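Local coordinates for sugar ABC transporter, periplasmic sugar-binding protein (Caulobacter crescentus, PDB 4IRX), which binds myo-inositol in the periplasm, probably delivering it to an ABC transporter for uptake, at residues Arg118-Trp123 against Lys151-Gly156; Arg133-Thr138 against Lys165-Gln170. One frame throughout, in Å; residues are numbered along the deposited sequence.

Contact 1: residues Arg118-Trp123 against Lys151-Gly156; sequences RAMADW and KGVHDG
A121 points its methyl into the neighbouring helix, where CB rests 3.3 Å from V153 O and 3.6 Å from G156 CA. Around this methyl the contact is tight: the two helix segments run in roughly the same direction, crossing at -31°, and their axes approach to 7.1 Å. Glycines make such closeness possible. A CB on G156 would collide with A121 CB, and one on G152 would run into R118 N. With no CB on either glycine, backbone meets backbone, and R118 CA makes a CA-H...O contact with G152 O at 3.3 Å. M120, a selenomethionine, turns its SE away and only brushes V153 CG2; beyond the pair M120 reaches I226 and V153 reaches L199.

Toward solvent the character changes. R118 sets CG anti to its backbone N (chi1 179°) and bends at chi2, and its guanidinium lies with one face over G156 CA and D155 C, both offset toward the rim. In the guanidinium plane NE forms a 2.8 Å salt bridge with D122 OD1, one turn further along its own helix, which fixes the rotation of the group. Charges across the interface meet less directly: R118 NH1 and D155 OD2 are joined by a water, and D155 OD2 is also paired with K151 NZ. A second water links D122 OD1 to G156 O. An alanine in place of R118 would probably leave D122 without its charged mate and open a gap over G156 CA. G152 and G156, four residues apart and facing A121, give a GxxxG-type pairing of helices 113-127 and 144-160, on one side of the four-stranded parallel sheet of a Rossmann-like periplasmic binding protein domain.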
ATOM      1  N   ARG A 118      -4.516   8.352   9.699  1.00 10.53           N
ATOM      2  CA  ARG A 118      -4.722   9.369  10.735  1.00 11.34           C
ATOM      3  C   ARG A 118      -3.754  10.552  10.564  1.00 10.18           C
ATOM      4  O   ARG A 118      -4.140  11.702  10.787  1.00 10.83           O
ATOM      5  CB  ARG A 118      -4.610   8.741  12.149  1.00  9.18           C
ATOM      6  CG  ARG A 118      -4.776   9.723  13.294  1.00  9.36           C
ATOM      7  CD  ARG A 118      -6.164  10.257  13.270  1.00 12.30           C
ATOM      8  NE  ARG A 118      -6.447  11.277  14.290  1.00 12.80           N
ATOM      9  CZ  ARG A 118      -7.238  11.087  15.348  1.00 12.21           C
ATOM     10  NH1 ARG A 118      -7.765   9.884  15.593  1.00 12.91           N
ATOM     11  NH2 ARG A 118      -7.492  12.109  16.174  1.00 13.57           N
ATOM     12  N   ALA A 119      -2.516  10.287  10.156  1.00  9.13           N
ATOM     13  CA  ALA A 119      -1.557  11.371   9.865  1.00  8.91           C
ATOM     14  C   ALA A 119      -2.054  12.310   8.773  1.00 10.77           C
ATOM     15  O   ALA A 119      -1.899  13.530   8.863  1.00  9.71           O
ATOM     16  CB  ALA A 119      -0.206  10.794   9.458  1.00 11.39           C
HETATM   17  N   MSE A 120      -2.619  11.734   7.721  1.00 11.32           N
HETATM   18  CA  MSE A 120      -3.204  12.554   6.637  1.00 10.12           C
HETATM   19  C   MSE A 120      -4.321  13.441   7.159  1.00 11.25           C
HETATM   20  O   MSE A 120      -4.363  14.628   6.869  1.00 10.33           O
HETATM   21  CB  MSE A 120      -3.800  11.638   5.559  1.00  9.12           C
HETATM   22  CG  MSE A 120      -2.802  10.677   4.922  1.00 12.91           C
HETATM   23 SE   MSE A 120      -3.677   9.510   3.619  0.58 13.29          SE
HETATM   24  CE  MSE A 120      -3.438  10.603   2.009  1.00 15.90           C
ATOM     25  N   ALA A 121      -5.255  12.860   7.906  1.00  9.43           N
ATOM     26  CA  ALA A 121      -6.380  13.631   8.432  1.00  7.88           C
ATOM     27  C   ALA A 121      -5.916  14.676   9.453  1.00  9.46           C
ATOM     28  O   ALA A 121      -6.463  15.777   9.497  1.00  8.95           O
ATOM     29  CB  ALA A 121      -7.442  12.682   9.076  1.00 10.26           C
ATOM     30  N   ASP A 122      -4.929  14.323  10.274  1.00  8.32           N
ATOM     31  CA  ASP A 122      -4.411  15.250  11.287  1.00 10.49           C
ATOM     32  C   ASP A 122      -3.778  16.444  10.593  1.00  9.72           C
ATOM     33  O   ASP A 122      -3.911  17.577  11.064  1.00 11.33           O
ATOM     34  CB  ASP A 122      -3.420  14.577  12.259  1.00 10.74           C
ATOM     35  CG  ASP A 122      -4.100  13.685  13.289  1.00 12.00           C
ATOM     36  OD1 ASP A 122      -5.338  13.730  13.443  1.00 13.95           O
ATOM     37  OD2 ASP A 122      -3.364  12.900  13.935  1.00 17.24           O
ATOM     38  N   TRP A 123      -3.118  16.200   9.468  1.00  9.53           N
ATOM     39  CA  TRP A 123      -2.604  17.292   8.657  1.00  9.37           C
ATOM     40  C   TRP A 123      -3.715  18.237   8.202  1.00 10.47           C
ATOM     41  O   TRP A 123      -3.557  19.476   8.234  1.00 10.11           O
ATOM     42  CB  TRP A 123      -1.779  16.782   7.446  1.00 10.43           C
ATOM     43  CG  TRP A 123      -1.272  17.912   6.590  1.00 11.34           C
ATOM     44  CD1 TRP A 123      -0.076  18.557   6.680  1.00 16.16           C
ATOM     45  CD2 TRP A 123      -1.997  18.547   5.535  1.00 16.41           C
ATOM     46  NE1 TRP A 123      -0.010  19.562   5.732  1.00 17.80           N
ATOM     47  CE2 TRP A 123      -1.177  19.570   5.012  1.00 17.41           C
ATOM     48  CE3 TRP A 123      -3.259  18.345   4.977  1.00 17.22           C
ATOM     49  CZ2 TRP A 123      -1.590  20.396   3.951  1.00 17.21           C
ATOM     50  CZ3 TRP A 123      -3.666  19.164   3.916  1.00 20.22           C
ATOM     51  CH2 TRP A 123      -2.831  20.168   3.422  1.00 20.08           C
ATOM     52  N   LYS A 151      -9.951   4.080   7.682  1.00  9.56           N
ATOM     53  CA  LYS A 151     -10.369   4.205   9.097  1.00  8.29           C
ATOM     54  C   LYS A 151      -9.595   5.334   9.790  1.00  8.65           C
ATOM     55  O   LYS A 151     -10.161   6.126  10.511  1.00 11.08           O
ATOM     56  CB  LYS A 151     -10.225   2.887   9.885  1.00 10.56           C
ATOM     57  CG  LYS A 151     -10.364   3.125  11.392  1.00 20.74           C
ATOM     58  CD  LYS A 151     -10.498   1.898  12.238  1.00 34.51           C
ATOM     59  CE  LYS A 151     -10.934   2.324  13.637  1.00 38.00           C
ATOM     60  NZ  LYS A 151      -9.865   3.069  14.375  1.00 34.21           N
ATOM     61  N   GLY A 152      -8.288   5.425   9.547  1.00 10.29           N
ATOM     62  CA  GLY A 152      -7.469   6.458  10.162  1.00  9.36           C
ATOM     63  C   GLY A 152      -7.883   7.862   9.704  1.00  8.51           C
ATOM     64  O   GLY A 152      -7.940   8.807  10.499  1.00  8.53           O
ATOM     65  N   VAL A 153      -8.178   8.004   8.410  1.00  8.51           N
ATOM     66  CA  VAL A 153      -8.694   9.263   7.846  1.00  9.97           C
ATOM     67  C   VAL A 153     -10.027   9.662   8.497  1.00 11.13           C
ATOM     68  O   VAL A 153     -10.199  10.787   8.956  1.00  9.82           O
ATOM     69  CB  VAL A 153      -8.870   9.164   6.324  1.00  8.29           C
ATOM     70  CG1 VAL A 153      -9.671  10.338   5.782  1.00  9.38           C
ATOM     71  CG2 VAL A 153      -7.513   9.074   5.632  1.00 10.60           C
ATOM     72  N   HIS A 154     -10.937   8.695   8.589  1.00  8.51           N
ATOM     73  CA  HIS A 154     -12.209   8.896   9.248  1.00 10.13           C
ATOM     74  C   HIS A 154     -12.020   9.310  10.696  1.00  9.83           C
ATOM     75  O   HIS A 154     -12.695  10.223  11.175  1.00 11.29           O
ATOM     76  CB  HIS A 154     -13.019   7.605   9.201  1.00  9.56           C
ATOM     77  CG  HIS A 154     -13.504   7.242   7.835  1.00 10.32           C
ATOM     78  ND1 HIS A 154     -14.066   6.022   7.559  1.00 12.56           N
ATOM     79  CD2 HIS A 154     -13.512   7.945   6.676  1.00 10.24           C
ATOM     80  CE1 HIS A 154     -14.429   5.991   6.283  1.00 12.91           C
ATOM     81  NE2 HIS A 154     -14.085   7.137   5.723  1.00 12.70           N
ATOM     82  N   ASP A 155     -11.130   8.614  11.407  1.00 11.10           N
ATOM     83  CA  ASP A 155     -10.869   8.924  12.823  1.00 14.04           C
ATOM     84  C   ASP A 155     -10.455  10.394  12.995  1.00  9.27           C
ATOM     85  O   ASP A 155     -10.997  11.105  13.847  1.00 12.18           O
ATOM     86  CB  ASP A 155      -9.734   8.069  13.402  1.00 12.53           C
ATOM     87  CG  ASP A 155     -10.093   6.594  13.586  1.00 15.35           C
ATOM     88  OD1 ASP A 155     -11.279   6.228  13.560  1.00 19.41           O
ATOM     89  OD2 ASP A 155      -9.130   5.788  13.735  1.00 19.83           O
ATOM     90  N   GLY A 156      -9.514  10.855  12.169  1.00  8.20           N
ATOM     91  CA  GLY A 156      -8.988  12.191  12.340  1.00  8.23           C
ATOM     92  C   GLY A 156      -9.992  13.260  11.948  1.00 10.44           C
ATOM     93  O   GLY A 156     -10.096  14.285  12.623  1.00 11.19           O
TER
HETATM   94  O   HOH W   1      -6.881   7.165  14.758  1.00 18.30           O
HETATM   95  O   HOH W   2      -7.748  14.966  14.101  1.00 20.63           O

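Contact 2: residues Arg133-Thr138 against Lys165-Gln170; sequences RVVVIT and KIVTEQ
V136 and E169 lie side by side on neighbouring parallel strands, the two ends of a beta-alpha-beta crossover whose connection is helix 144-160. The pairing is regular at both ends: V134 N bonds to K165 O, V136 O accepts from Q170 N, and T138 N reaches Q170 O at 2.8 Å. In between, the edge strand carries one extra residue. V134 O takes V167 N, yet the next bond runs from V136 N to T168 O, nearly straight at 171°. This is a beta bulge, with V167 in a helical conformation and its side chain turned toward the partner strand.

E169 can be followed outward from the backbone. Its CB sits 4.1 Å from V136 O. The next atom, CG, anti to the backbone N (chi1 176°), lies 4.0 Å from V136 CB and also touches T138 CG2. Beyond CG the chain stays extended alongside V136, and at the tip OE1 lies 4.2 Å from V136 CB and probably hydrogen-bonds to H154 NE2 of the covering helix.

V136 CG2 also meets I166 CG2 on this face. On the other face T168 and Q170 pack against I186 of helix 176-189. At the bulge, V167 spreads its two methyls. CG1 lies over the centre of the R133 guanidinium, 3.7 Å above its plane, while CG2, placed between backbone N and carbonyl carbon, presses against V135 CG2 at 3.6 Å and comes within 3.0 Å of V134 O.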
ATOM      1  N   ARG A 133     -13.362  21.182   3.159  1.00  9.15           N
ATOM      2  CA  ARG A 133     -14.078  20.219   2.313  1.00  9.19           C
ATOM      3  C   ARG A 133     -13.073  19.237   1.738  1.00 10.33           C
ATOM      4  O   ARG A 133     -12.115  19.657   1.066  1.00 10.60           O
ATOM      5  CB  ARG A 133     -14.788  20.946   1.167  1.00 10.72           C
ATOM      6  CG  ARG A 133     -15.914  21.811   1.637  1.00 14.58           C
ATOM      7  CD  ARG A 133     -16.431  22.739   0.541  1.00 23.17           C
ATOM      8  NE  ARG A 133     -16.904  21.987  -0.613  1.00 28.57           N
ATOM      9  CZ  ARG A 133     -18.119  21.452  -0.685  1.00 38.02           C
ATOM     10  NH1 ARG A 133     -18.966  21.607   0.327  1.00 40.33           N
ATOM     11  NH2 ARG A 133     -18.496  20.777  -1.764  1.00 35.63           N
ATOM     12  N   VAL A 134     -13.264  17.940   2.029  1.00  8.25           N
ATOM     13  CA  VAL A 134     -12.304  16.894   1.731  1.00  7.87           C
ATOM     14  C   VAL A 134     -12.897  15.835   0.805  1.00  9.64           C
ATOM     15  O   VAL A 134     -14.025  15.373   1.002  1.00 11.66           O
ATOM     16  CB  VAL A 134     -11.837  16.202   3.062  1.00 10.23           C
ATOM     17  CG1 VAL A 134     -10.803  15.107   2.801  1.00 13.46           C
ATOM     18  CG2 VAL A 134     -11.287  17.236   4.043  1.00 12.19           C
ATOM     19  N   VAL A 135     -12.116  15.442  -0.197  1.00  9.65           N
ATOM     20  CA  VAL A 135     -12.434  14.300  -1.054  1.00 10.64           C
ATOM     21  C   VAL A 135     -11.471  13.184  -0.702  1.00  8.91           C
ATOM     22  O   VAL A 135     -10.276  13.430  -0.537  1.00 11.11           O
ATOM     23  CB  VAL A 135     -12.267  14.691  -2.550  1.00 10.16           C
ATOM     24  CG1 VAL A 135     -12.376  13.458  -3.472  1.00 11.76           C
ATOM     25  CG2 VAL A 135     -13.331  15.689  -2.921  1.00 12.49           C
ATOM     26  N   VAL A 136     -11.971  11.955  -0.576  1.00  9.38           N
ATOM     27  CA  VAL A 136     -11.100  10.814  -0.278  1.00  9.51           C
ATOM     28  C   VAL A 136     -11.139   9.842  -1.452  1.00 10.88           C
ATOM     29  O   VAL A 136     -12.214   9.421  -1.881  1.00 11.17           O
ATOM     30  CB  VAL A 136     -11.501  10.116   1.066  1.00  9.69           C
ATOM     31  CG1 VAL A 136     -10.548   8.924   1.378  1.00 13.39           C
ATOM     32  CG2 VAL A 136     -11.519  11.136   2.188  1.00 13.93           C
ATOM     33  N   ILE A 137      -9.969   9.568  -2.034  1.00  9.86           N
ATOM     34  CA  ILE A 137      -9.836   8.620  -3.144  1.00 10.09           C
ATOM     35  C   ILE A 137      -9.057   7.403  -2.627  1.00  9.30           C
ATOM     36  O   ILE A 137      -7.894   7.509  -2.240  1.00 11.28           O
ATOM     37  CB  ILE A 137      -9.065   9.233  -4.340  1.00 11.33           C
ATOM     38  CG1 ILE A 137      -9.717  10.550  -4.787  1.00 13.04           C
ATOM     39  CG2 ILE A 137      -8.954   8.216  -5.472  1.00 11.94           C
ATOM     40  CD1 ILE A 137     -11.079  10.398  -5.411  1.00 15.93           C
ATOM     41  N   THR A 138      -9.716   6.248  -2.581  1.00  9.25           N
ATOM     42  CA  THR A 138      -9.155   5.082  -1.892  1.00  9.82           C
ATOM     43  C   THR A 138      -8.411   4.125  -2.822  1.00 10.38           C
ATOM     44  O   THR A 138      -8.673   4.073  -4.032  1.00 11.07           O
ATOM     45  CB  THR A 138     -10.226   4.276  -1.120  1.00 11.33           C
ATOM     46  OG1 THR A 138     -11.056   3.559  -2.056  1.00 14.22           O
ATOM     47  CG2 THR A 138     -11.090   5.197  -0.267  1.00 13.87           C
ATOM     48  N   LYS A 165     -15.631  18.251   6.289  1.00  9.78           N
ATOM     49  CA  LYS A 165     -16.630  17.480   5.564  1.00 10.95           C
ATOM     50  C   LYS A 165     -16.023  16.536   4.554  1.00 11.22           C
ATOM     51  O   LYS A 165     -15.234  16.945   3.704  1.00 14.24           O
ATOM     52  CB  LYS A 165     -17.611  18.415   4.878  1.00 15.91           C
ATOM     53  CG  LYS A 165     -18.318  19.318   5.903  1.00 21.01           C
ATOM     54  CD  LYS A 165     -19.457  20.151   5.342  1.00 31.80           C
ATOM     55  CE  LYS A 165     -19.978  21.099   6.422  1.00 25.21           C
ATOM     56  NZ  LYS A 165     -20.626  20.397   7.572  1.00 22.99           N
ATOM     57  N   ILE A 166     -16.390  15.260   4.646  1.00 10.02           N
ATOM     58  CA  ILE A 166     -16.025  14.311   3.601  1.00  9.63           C
ATOM     59  C   ILE A 166     -17.116  14.414   2.551  1.00 10.71           C
ATOM     60  O   ILE A 166     -18.190  13.837   2.702  1.00 13.18           O
ATOM     61  CB  ILE A 166     -15.857  12.871   4.122  1.00  9.68           C
ATOM     62  CG1 ILE A 166     -14.766  12.813   5.196  1.00 11.39           C
ATOM     63  CG2 ILE A 166     -15.489  11.944   2.973  1.00 10.90           C
ATOM     64  CD1 ILE A 166     -14.526  11.406   5.784  1.00 14.31           C
ATOM     65  N   VAL A 167     -16.842  15.210   1.519  1.00  9.88           N
ATOM     66  CA  VAL A 167     -17.847  15.509   0.501  1.00 11.19           C
ATOM     67  C   VAL A 167     -18.145  14.293  -0.356  1.00 16.51           C
ATOM     68  O   VAL A 167     -19.308  14.024  -0.667  1.00 18.74           O
ATOM     69  CB  VAL A 167     -17.455  16.742  -0.303  1.00 13.11           C
ATOM     70  CG1 VAL A 167     -17.484  17.962   0.572  1.00 16.06           C
ATOM     71  CG2 VAL A 167     -16.070  16.583  -0.839  1.00 22.44           C
ATOM     72  N   THR A 168     -17.109  13.531  -0.709  1.00 13.08           N
ATOM     73  CA  THR A 168     -17.336  12.215  -1.277  0.56 12.73           C
ATOM     74  C   THR A 168     -16.115  11.343  -1.035  1.00 11.97           C
ATOM     75  O   THR A 168     -15.006  11.825  -0.826  1.00 12.22           O
ATOM     76  CB  THR A 168     -17.723  12.278  -2.768  0.56 18.80           C
ATOM     77  OG1 THR A 168     -18.039  10.965  -3.245  0.56 11.67           O
ATOM     78  CG2 THR A 168     -16.608  12.856  -3.578  0.56 14.76           C
ATOM     79  N   GLU A 169     -16.367  10.045  -0.960  1.00 12.33           N
ATOM     80  CA  GLU A 169     -15.302   9.062  -0.789  1.00 11.73           C
ATOM     81  C   GLU A 169     -15.513   7.997  -1.857  1.00 13.51           C
ATOM     82  O   GLU A 169     -16.597   7.387  -1.915  1.00 15.83           O
ATOM     83  CB  GLU A 169     -15.367   8.482   0.626  1.00 15.19           C
ATOM     84  CG  GLU A 169     -14.372   7.371   0.936  1.00 14.54           C
ATOM     85  CD  GLU A 169     -14.399   6.985   2.409  1.00 20.94           C
ATOM     86  OE1 GLU A 169     -14.239   7.879   3.280  1.00 23.00           O
ATOM     87  OE2 GLU A 169     -14.609   5.788   2.699  1.00 23.67           O
ATOM     88  N   GLN A 170     -14.517   7.807  -2.729  1.00  9.38           N
ATOM     89  CA  GLN A 170     -14.645   6.891  -3.847  1.00  8.98           C
ATOM     90  C   GLN A 170     -13.340   6.170  -4.065  1.00 13.44           C
ATOM     91  O   GLN A 170     -12.282   6.692  -3.716  1.00 14.44           O
ATOM     92  CB  GLN A 170     -15.070   7.624  -5.128  1.00 13.95           C
ATOM     93  CG  GLN A 170     -16.503   8.153  -5.030  1.00 16.85           C
ATOM     94  CD  GLN A 170     -16.944   8.883  -6.268  1.00 23.97           C
ATOM     95  OE1 GLN A 170     -16.610   8.480  -7.384  1.00 19.11           O
ATOM     96  NE2 GLN A 170     -17.707   9.968  -6.082  1.00 21.92           N
TER

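In the fold
The centres of contacts 1 and 2 lie 12 Å apart in one domain, the first on the helix layer and the second in the sheet it covers. Along the chain their segments alternate: helix 113-127, strand 132-138, helix 144-160, strand 164-171. Helix 144-160 binds the layers together, V153 CG1 packing on V136 CG2 at 4.1 Å and H154 CD2 on I166 CD1. Strand 164-171 is the sheet's edge, and 132-138 lies next to it. Their C-terminal ends lead toward myo-inositol, whose pocket includes N139 and D140 just after strand 132-138, R149 on helix 144-160 and S174 beyond strand 164-171.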